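PDB 4TX3: peptide synthetase, module 7 from Actinoplanes teichomyceticus, which forms part of a nonribosomal peptide synthetase and carries a condensation-type domain, which probably serves as a docking platform for partner enzymes in glycopeptide antibiotic assembly. Local coordinates for residues Val360-Leu365 / Glu396-Phe401; Asp281-Thr286 / Pro309-Leu314; Val53-Ala58 / Ala160-Arg165. All coordinates share one frame; numbering follows the deposited sequence.

Contact 1: Val360-Leu365 / Glu396-Phe401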
loop_
_atom_site.group_PDB
_atom_site.type_symbol
_atom_site.label_atom_id
_atom_site.label_comp_id
_atom_site.label_asym_id
_atom_site.label_seq_id
_atom_site.Cartn_x
_atom_site.Cartn_y
_atom_site.Cartn_z
ATOM N N VAL B 360 -11.683 -29.524 -10.832
ATOM C CA VAL B 360 -12.717 -28.880 -10.014
ATOM C C VAL B 360 -13.466 -27.750 -10.727
ATOM O O VAL B 360 -14.690 -27.768 -10.769
ATOM C CB VAL B 360 -12.151 -28.302 -8.697
ATOM C CG1 VAL B 360 -13.294 -27.806 -7.798
ATOM C CG2 VAL B 360 -11.311 -29.326 -7.977
ATOM N N TYR B 361 -12.756 -26.752 -11.257
ATOM C CA TYR B 361 -13.439 -25.714 -12.029
ATOM C C TYR B 361 -12.678 -25.288 -13.272
ATOM O O TYR B 361 -11.454 -25.355 -13.326
ATOM C CB TYR B 361 -13.745 -24.480 -11.162
ATOM C CG TYR B 361 -12.545 -23.697 -10.685
ATOM C CD1 TYR B 361 -11.873 -24.055 -9.519
ATOM C CD2 TYR B 361 -12.097 -22.577 -11.389
ATOM C CE1 TYR B 361 -10.781 -23.327 -9.078
ATOM C CE2 TYR B 361 -11.006 -21.844 -10.961
ATOM C CZ TYR B 361 -10.352 -22.223 -9.802
ATOM O OH TYR B 361 -9.265 -21.488 -9.369
ATOM N N GLN B 362 -13.435 -24.845 -14.271
ATOM C CA GLN B 362 -12.894 -24.473 -15.564
ATOM C C GLN B 362 -13.261 -23.018 -15.899
ATOM O O GLN B 362 -12.784 -22.448 -16.895
ATOM C CB GLN B 362 -13.402 -25.436 -16.645
ATOM C CG GLN B 362 -12.990 -26.896 -16.445
ATOM C CD GLN B 362 -13.805 -27.603 -15.373
ATOM O OE1 GLN B 362 -15.024 -27.480 -15.332
ATOM N NE2 GLN B 362 -13.130 -28.336 -14.493
ATOM N N VAL B 363 -14.116 -22.426 -15.062
ATOM C CA VAL B 363 -14.502 -21.026 -15.191
ATOM C C VAL B 363 -14.056 -20.239 -13.965
ATOM O O VAL B 363 -14.389 -20.610 -12.836
ATOM C CB VAL B 363 -16.022 -20.866 -15.360
ATOM C CG1 VAL B 363 -16.387 -19.386 -15.597
ATOM C CG2 VAL B 363 -16.513 -21.745 -16.496
ATOM N N GLY B 364 -13.303 -19.159 -14.184
ATOM C CA GLY B 364 -12.806 -18.350 -13.087
ATOM C C GLY B 364 -13.365 -16.939 -13.095
ATOM O O GLY B 364 -13.672 -16.387 -14.163
ATOM N N LEU B 365 -13.500 -16.349 -11.909
ATOM C CA LEU B 365 -13.971 -14.973 -11.802
ATOM C C LEU B 365 -13.144 -14.146 -10.824
ATOM O O LEU B 365 -12.921 -14.531 -9.685
ATOM C CB LEU B 365 -15.439 -14.935 -11.390
ATOM C CG LEU B 365 -16.029 -13.553 -11.098
ATOM C CD1 LEU B 365 -15.908 -12.647 -12.295
ATOM C CD2 LEU B 365 -17.471 -13.692 -10.699
ATOM N N GLU B 396 -4.773 -21.822 -18.084
ATOM C CA GLU B 396 -5.069 -23.230 -17.797
ATOM C C GLU B 396 -6.571 -23.464 -17.721
ATOM O O GLU B 396 -7.044 -24.576 -17.911
ATOM C CB GLU B 396 -4.435 -23.676 -16.486
ATOM C CG GLU B 396 -2.926 -23.740 -16.485
ATOM C CD GLU B 396 -2.391 -24.239 -15.153
ATOM O OE1 GLU B 396 -2.592 -23.533 -14.136
ATOM O OE2 GLU B 396 -1.802 -25.348 -15.121
ATOM N N LEU B 397 -7.305 -22.401 -17.408
ATOM C CA LEU B 397 -8.760 -22.437 -17.353
ATOM C C LEU B 397 -9.379 -22.396 -18.759
ATOM O O LEU B 397 -8.728 -22.001 -19.734
ATOM C CB LEU B 397 -9.269 -21.260 -16.524
ATOM C CG LEU B 397 -8.935 -21.242 -15.033
ATOM C CD1 LEU B 397 -9.223 -19.878 -14.449
ATOM C CD2 LEU B 397 -9.717 -22.299 -14.289
ATOM N N ASP B 398 -10.640 -22.788 -18.860
ATOM C CA ASP B 398 -11.391 -22.590 -20.095
ATOM C C ASP B 398 -11.763 -21.117 -20.261
ATOM O O ASP B 398 -11.518 -20.516 -21.314
ATOM C CB ASP B 398 -12.632 -23.472 -20.095
ATOM C CG ASP B 398 -12.282 -24.951 -20.085
ATOM O OD1 ASP B 398 -11.080 -25.276 -19.924
ATOM O OD2 ASP B 398 -13.200 -25.784 -20.232
ATOM N N LEU B 399 -12.334 -20.535 -19.209
ATOM C CA LEU B 399 -12.691 -19.119 -19.211
ATOM C C LEU B 399 -12.273 -18.444 -17.905
ATOM O O LEU B 399 -12.328 -19.041 -16.832
ATOM C CB LEU B 399 -14.198 -18.939 -19.434
ATOM C CG LEU B 399 -14.793 -19.693 -20.628
ATOM C CD1 LEU B 399 -16.304 -19.806 -20.522
ATOM C CD2 LEU B 399 -14.390 -19.018 -21.917
ATOM N N ALA B 400 -11.866 -17.183 -18.004
ATOM C CA ALA B 400 -11.440 -16.422 -16.838
ATOM C C ALA B 400 -11.823 -14.959 -17.003
ATOM O O ALA B 400 -11.324 -14.267 -17.883
ATOM C CB ALA B 400 -9.922 -16.565 -16.612
ATOM N N PHE B 401 -12.719 -14.499 -16.143
ATOM C CA PHE B 401 -13.167 -13.121 -16.157
ATOM C C PHE B 401 -12.334 -12.314 -15.189
ATOM O O PHE B 401 -12.170 -12.718 -14.026
ATOM C CB PHE B 401 -14.642 -13.021 -15.769
ATOM C CG PHE B 401 -15.598 -13.602 -16.791
ATOM C CD1 PHE B 401 -15.869 -14.958 -16.817
ATOM C CD2 PHE B 401 -16.259 -12.782 -17.683
ATOM C CE1 PHE B 401 -16.756 -15.484 -17.728
ATOM C CE2 PHE B 401 -17.147 -13.309 -18.596
ATOM C CZ PHE B 401 -17.400 -14.657 -18.612
#

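Contact 2: Asp281-Thr286 / Pro309-Leu314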
loop_
_atom_site.group_PDB
_atom_site.type_symbol
_atom_site.label_atom_id
_atom_site.label_comp_id
_atom_site.label_asym_id
_atom_site.label_seq_id
_atom_site.Cartn_x
_atom_site.Cartn_y
_atom_site.Cartn_z
ATOM N N ASP B 281 -25.891 -27.248 -11.433
ATOM C CA ASP B 281 -24.866 -27.615 -10.460
ATOM C C ASP B 281 -23.517 -27.128 -10.975
ATOM O O ASP B 281 -22.920 -27.730 -11.871
ATOM C CB ASP B 281 -24.854 -29.136 -10.221
ATOM C CG ASP B 281 -23.834 -29.569 -9.145
ATOM O OD1 ASP B 281 -23.476 -28.724 -8.290
ATOM O OD2 ASP B 281 -23.394 -30.754 -9.147
ATOM N N LEU B 282 -23.039 -26.024 -10.418
ATOM C CA LEU B 282 -21.913 -25.324 -11.021
ATOM C C LEU B 282 -20.837 -25.016 -10.008
ATOM O O LEU B 282 -21.137 -24.753 -8.839
ATOM C CB LEU B 282 -22.375 -24.015 -11.666
ATOM C CG LEU B 282 -23.316 -24.048 -12.865
ATOM C CD1 LEU B 282 -23.574 -22.633 -13.352
ATOM C CD2 LEU B 282 -22.693 -24.846 -13.974
ATOM N N VAL B 283 -19.586 -25.052 -10.454
ATOM C CA VAL B 283 -18.489 -24.579 -9.631
ATOM C C VAL B 283 -17.791 -23.427 -10.343
ATOM O O VAL B 283 -17.284 -23.576 -11.442
ATOM C CB VAL B 283 -17.471 -25.695 -9.304
ATOM C CG1 VAL B 283 -16.323 -25.126 -8.484
ATOM C CG2 VAL B 283 -18.137 -26.831 -8.548
ATOM N N ILE B 284 -17.809 -22.261 -9.715
ATOM C CA ILE B 284 -17.060 -21.117 -10.201
ATOM C C ILE B 284 -15.927 -20.812 -9.247
ATOM O O ILE B 284 -16.154 -20.596 -8.054
ATOM C CB ILE B 284 -17.932 -19.890 -10.331
ATOM C CG1 ILE B 284 -19.045 -20.157 -11.351
ATOM C CG2 ILE B 284 -17.073 -18.691 -10.716
ATOM C CD1 ILE B 284 -19.980 -19.004 -11.557
ATOM N N GLY B 285 -14.708 -20.801 -9.772
ATOM C CA GLY B 285 -13.538 -20.586 -8.946
ATOM C C GLY B 285 -13.018 -19.164 -9.028
ATOM O O GLY B 285 -13.337 -18.409 -9.956
ATOM N N THR B 286 -12.215 -18.805 -8.038
ATOM C CA THR B 286 -11.580 -17.505 -7.972
ATOM C C THR B 286 -10.201 -17.644 -7.329
ATOM O O THR B 286 -9.935 -18.622 -6.630
ATOM C CB THR B 286 -12.435 -16.492 -7.174
ATOM O OG1 THR B 286 -12.031 -15.157 -7.507
ATOM C CG2 THR B 286 -12.283 -16.712 -5.676
ATOM N N PRO B 309 -12.591 -22.600 -4.980
ATOM C CA PRO B 309 -13.759 -23.050 -5.740
ATOM C C PRO B 309 -15.023 -22.974 -4.915
ATOM O O PRO B 309 -15.016 -23.412 -3.773
ATOM C CB PRO B 309 -13.416 -24.500 -6.059
ATOM C CG PRO B 309 -12.641 -24.928 -4.850
ATOM C CD PRO B 309 -11.840 -23.733 -4.421
ATOM N N VAL B 310 -16.089 -22.422 -5.477
ATOM C CA VAL B 310 -17.361 -22.373 -4.774
ATOM C C VAL B 310 -18.433 -23.027 -5.624
ATOM O O VAL B 310 -18.620 -22.695 -6.798
ATOM C CB VAL B 310 -17.755 -20.932 -4.398
ATOM C CG1 VAL B 310 -19.178 -20.896 -3.852
ATOM C CG2 VAL B 310 -16.764 -20.384 -3.361
ATOM N N ARG B 311 -19.100 -24.005 -5.028
ATOM C CA ARG B 311 -20.115 -24.755 -5.729
ATOM C C ARG B 311 -21.449 -24.076 -5.507
ATOM O O ARG B 311 -21.783 -23.700 -4.382
ATOM C CB ARG B 311 -20.143 -26.199 -5.241
ATOM C CG ARG B 311 -21.103 -27.092 -5.973
ATOM C CD ARG B 311 -21.141 -28.446 -5.293
ATOM N NE ARG B 311 -21.888 -29.426 -6.065
ATOM C CZ ARG B 311 -21.821 -30.735 -5.861
ATOM N NH1 ARG B 311 -21.035 -31.213 -4.905
ATOM N NH2 ARG B 311 -22.525 -31.566 -6.618
ATOM N N THR B 312 -22.216 -23.901 -6.574
ATOM C CA THR B 312 -23.490 -23.222 -6.431
ATOM C C THR B 312 -24.584 -24.083 -7.024
ATOM O O THR B 312 -24.399 -24.683 -8.071
ATOM C CB THR B 312 -23.450 -21.824 -7.093
ATOM O OG1 THR B 312 -22.514 -21.001 -6.378
ATOM C CG2 THR B 312 -24.807 -21.160 -7.034
ATOM N N ASP B 313 -25.709 -24.172 -6.320
ATOM C CA ASP B 313 -26.855 -24.938 -6.788
ATOM C C ASP B 313 -27.940 -24.014 -7.328
ATOM O O ASP B 313 -28.497 -23.217 -6.583
ATOM C CB ASP B 313 -27.401 -25.807 -5.655
ATOM C CG ASP B 313 -28.714 -26.511 -6.018
ATOM O OD1 ASP B 313 -29.046 -26.649 -7.216
ATOM O OD2 ASP B 313 -29.413 -26.952 -5.083
ATOM N N LEU B 314 -28.255 -24.150 -8.617
ATOM C CA LEU B 314 -29.191 -23.239 -9.284
ATOM C C LEU B 314 -30.524 -23.875 -9.670
ATOM O O LEU B 314 -31.203 -23.391 -10.574
ATOM C CB LEU B 314 -28.546 -22.645 -10.535
ATOM C CG LEU B 314 -27.292 -21.844 -10.192
ATOM C CD1 LEU B 314 -26.053 -22.559 -10.724
ATOM C CD2 LEU B 314 -27.385 -20.432 -10.720
#

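Contact 3: Val53-Ala58 / Ala160-Arg165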
loop_
_atom_site.group_PDB
_atom_site.type_symbol
_atom_site.label_atom_id
_atom_site.label_comp_id
_atom_site.label_asym_id
_atom_site.label_seq_id
_atom_site.Cartn_x
_atom_site.Cartn_y
_atom_site.Cartn_z
ATOM N N VAL B 53 23.748 0.676 -16.191
ATOM C CA VAL B 53 23.484 -0.717 -16.541
ATOM C C VAL B 53 24.166 -1.685 -15.563
ATOM O O VAL B 53 23.552 -2.658 -15.117
ATOM C CB VAL B 53 23.928 -1.033 -17.994
ATOM C CG1 VAL B 53 23.613 -2.472 -18.343
ATOM C CG2 VAL B 53 23.231 -0.104 -18.980
ATOM N N ALA B 54 25.417 -1.416 -15.200
ATOM C CA ALA B 54 26.068 -2.245 -14.194
ATOM C C ALA B 54 25.298 -2.223 -12.852
ATOM O O ALA B 54 25.209 -3.242 -12.150
ATOM C CB ALA B 54 27.501 -1.801 -13.997
ATOM N N ALA B 55 24.724 -1.072 -12.511
ATOM C CA ALA B 55 23.976 -0.941 -11.267
ATOM C C ALA B 55 22.677 -1.730 -11.334
ATOM O O ALA B 55 22.295 -2.382 -10.375
ATOM C CB ALA B 55 23.689 0.528 -10.955
ATOM N N LEU B 56 22.000 -1.652 -12.469
ATOM C CA LEU B 56 20.797 -2.427 -12.676
ATOM C C LEU B 56 21.123 -3.921 -12.529
ATOM O O LEU B 56 20.415 -4.662 -11.856
ATOM C CB LEU B 56 20.205 -2.111 -14.047
ATOM C CG LEU B 56 18.877 -2.767 -14.413
ATOM C CD1 LEU B 56 17.872 -2.534 -13.302
ATOM C CD2 LEU B 56 18.363 -2.235 -15.756
ATOM N N GLU B 57 22.231 -4.341 -13.121
ATOM C CA GLU B 57 22.643 -5.729 -13.075
ATOM C C GLU B 57 22.914 -6.188 -11.632
ATOM O O GLU B 57 22.562 -7.309 -11.242
ATOM C CB GLU B 57 23.888 -5.937 -13.950
ATOM C CG GLU B 57 24.350 -7.382 -14.046
ATOM C CD GLU B 57 25.682 -7.532 -14.775
ATOM O OE1 GLU B 57 26.735 -7.262 -14.154
ATOM O OE2 GLU B 57 25.674 -7.927 -15.968
ATOM N N ALA B 58 23.540 -5.324 -10.843
ATOM C CA ALA B 58 23.835 -5.665 -9.455
ATOM C C ALA B 58 22.540 -5.702 -8.650
ATOM O O ALA B 58 22.400 -6.484 -7.714
ATOM C CB ALA B 58 24.818 -4.665 -8.847
ATOM N N ALA B 160 14.714 -0.200 -4.859
ATOM C CA ALA B 160 15.507 0.029 -3.649
ATOM C C ALA B 160 16.980 -0.330 -3.862
ATOM O O ALA B 160 17.881 0.422 -3.464
ATOM C CB ALA B 160 14.940 -0.765 -2.478
ATOM N N ALA B 161 17.222 -1.472 -4.503
ATOM C CA ALA B 161 18.584 -1.922 -4.747
ATOM C C ALA B 161 19.269 -1.105 -5.857
ATOM O O ALA B 161 20.472 -0.835 -5.766
ATOM C CB ALA B 161 18.598 -3.389 -5.081
ATOM N N TYR B 162 18.518 -0.696 -6.885
ATOM C CA TYR B 162 19.099 0.140 -7.945
ATOM C C TYR B 162 19.550 1.492 -7.391
ATOM O O TYR B 162 20.621 1.980 -7.742
ATOM C CB TYR B 162 18.116 0.354 -9.096
ATOM C CG TYR B 162 18.665 1.219 -10.227
ATOM C CD1 TYR B 162 19.662 0.744 -11.071
ATOM C CD2 TYR B 162 18.177 2.508 -10.453
ATOM C CE1 TYR B 162 20.166 1.525 -12.103
ATOM C CE2 TYR B 162 18.669 3.296 -11.493
ATOM C CZ TYR B 162 19.664 2.798 -12.319
ATOM O OH TYR B 162 20.166 3.566 -13.359
ATOM N N GLY B 163 18.727 2.080 -6.527
ATOM C CA GLY B 163 19.069 3.307 -5.843
ATOM C C GLY B 163 20.445 3.242 -5.214
ATOM O O GLY B 163 21.307 4.077 -5.508
ATOM N N ALA B 164 20.663 2.239 -4.369
ATOM C CA ALA B 164 21.935 2.073 -3.657
ATOM C C ALA B 164 23.106 1.766 -4.586
ATOM O O ALA B 164 24.152 2.417 -4.506
ATOM C CB ALA B 164 21.812 0.970 -2.602
ATOM N N ARG B 165 22.938 0.758 -5.444
ATOM C CA ARG B 165 23.994 0.337 -6.364
ATOM C C ARG B 165 24.383 1.466 -7.323
ATOM O O ARG B 165 25.560 1.641 -7.652
ATOM C CB ARG B 165 23.559 -0.896 -7.154
ATOM C CG ARG B 165 23.489 -2.159 -6.339
ATOM C CD ARG B 165 24.864 -2.563 -5.804
ATOM N NE ARG B 165 24.803 -3.876 -5.184
ATOM C CZ ARG B 165 25.794 -4.453 -4.510
ATOM N NH1 ARG B 165 26.962 -3.838 -4.351
ATOM N NH2 ARG B 165 25.607 -5.658 -3.987
#

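Contact 1: Val360-Leu365 / Glu396-Phe401
Gln362 O takes two backbone N-H groups from the other segment. Leu399 N gives the straighter bond, 3.0 Å to Gln362 O, with an angle of 171° at the hydrogen. Asp398 N adds a weak bond to Gln362 O. The ladder then continues with Gly364 N to Leu399 O at 2.8 Å and Phe401 N to Gly364 O at 2.9 Å. Leu399 is thus bonded to the residues before and after Val363, as expected for parallel strands. This pairing joins strands 363-369 and 399-407 in the four-stranded mixed sheet of the C-terminal half of the condensation-type fold. The chain between them leaves this sheet and supplies strand 383-388 to the other large sheet. Val363, Leu365, Leu399 and Phe401 occupy one face, and helix 261-278 packs there through Val265 and Leu269. On that face Leu365 CD1 lies 3.7 Å from Phe401 CB, the two side chains meeting at a slant. Gly364 O lies at the edge of the Phe401 ring, in its plane. Ala400 points to the other face. Leu397, just before its strand begins, reaches Gly364. Leu397 CG stands anti to its carbonyl carbon (chi1 -66°), and the two methyls beyond it part. Leu397 CD2 meets Tyr361 CE2 at 3.6 Å, while Leu397 CD1 comes to 4.1 Å from Gly364 CA. Gln362 and Asp398 lie side by side and point the same way, with Gln362 CB 3.6 Å from Asp398 OD2. The amide and carboxylate planes are 56° apart, and the two groups form no hydrogen bond with each other. Asp398 instead forms a salt bridge with Arg227, and the Gln362 amide bonds His358 and Thr219.

Contact 2: Asp281-Thr286 / Pro309-Leu314
Asp281 to Gly285 run antiparallel to Pro309 to Asp313, with the strand axes at 153°. Leu282 and Thr312 form a hydrogen-bonded pair. Leu282 N meets Thr312 O at 3.0 Å, and Thr312 N meets Leu282 O at 2.6 Å. Ile284 and Val310 form the next such pair, with longer bonds: Ile284 N to Val310 O is 3.1 Å, and Val310 N to Ile284 O is 3.2 Å. Pro309 falls opposite Gly285 in a non-hydrogen-bonded pair, so its missing N-H costs no bond between these strands. Arg311 carries the polar part of the contact. Its CG is anti to the backbone N (chi1 -176°), and the chain stays extended from there to NE. It grips Asp281 side-on. NE bonds OD1 of Asp281 at 2.8 Å on the syn lone pair. NH2 bonds OD2 of Asp281 at 2.8 Å, also on the syn side but tilted out of the carboxylate plane. The two flat groups are only 20° apart. The remaining nitrogen, NH1, bonds backbone oxygens of His211 and Ala213. An alanine in place of Arg311 would probably leave the Asp281 carboxylate without its cross-strand cation and those two oxygens without this donor. Next to the salt bridge, Val283 CG2 touches Arg311 CB and CG. Val283 CG1 lies 3.8 Å from Pro309 CB, the two side chains pointing the same way. On the opposite face from the salt bridge, Leu282 CD1 meets Leu314 CD1 at 3.6 Å, the side chains crossing at about a right angle. Helices 261-278 and 320-334 pack on the face of Leu282, Val310 and Thr312. Tyr361 lies against Val283 and Pro309 on the other face, and Gly285 bonds the backbone of Val363 and Leu365.

Contact 3: Val53-Ala58 / Ala160-Arg165
Tyr162 turns the edge of its ring to the backbone of Leu56. Its CG is anti to the backbone N (chi1 180°), and the ring leads from its own helix to the first turn of the other. Leu56 N lies in the plane of the ring, 3.6 Å from Tyr162 CD1. This is a packing contact, and no hydrogen bond joins the two segments. Tyr162 CE1 also touches Ala55 CB at 3.8 Å and Leu56 CB at 4.1 Å. Beyond the ring, the hydroxyl of Tyr162 is bonded to Asp52 N. The hydroxyl is thus held by a hydrogen bond, while the CD1-CE1 side of the ring only packs. Arg165 meets the same helix with its aliphatic part. Its CB rests 3.8 Å from Ala55 O. The bend at chi2 (-64°) sets CD beside the Ala58 methyl; CG lies close to it as well. Arg165 CD lies 3.7 Å from Ala58 CB, and NE is about as close. Arg165 NE then forms a salt bridge with Asp62, one turn further along helix 53-66. Ala55 and Ala58 both point toward helix 160-165. Their small methyls let the segment axes approach to 8.2 Å, at an angle of 134°. On helix 148-166, Ala164 packs on an acidic side chain of another protein chain. Helix 53-66 follows strand 40-49, and helix 148-166 follows strand 134-142. These strands are antiparallel neighbours in one sheet. The contact thus pairs two helices of the N-terminal half of the alpha/beta fold that condensation domains share with CoA-dependent acyltransferases.

Overall arrangement
From the N terminus, contact 3 comes first. It closes a long loop of 101 residues and joins two helices associated with the five-stranded sheet. Contact 2 follows, closing 22 residues between two antiparallel strands. Contact 1 comes last and closes 30 residues, among them strand 383-388, which crosses to the five-stranded sheet. The three loops lie in series, and none nests in or crosses another. Contacts 1 and 2 touch, their centres about 11 Å apart, and Tyr361 CD2 packs on Gly285 CA. Together they link the two-stranded and four-stranded sheets. Contact 3 stands apart, its centre about 39 Å from that of contact 1 and 47 Å from that of contact 2.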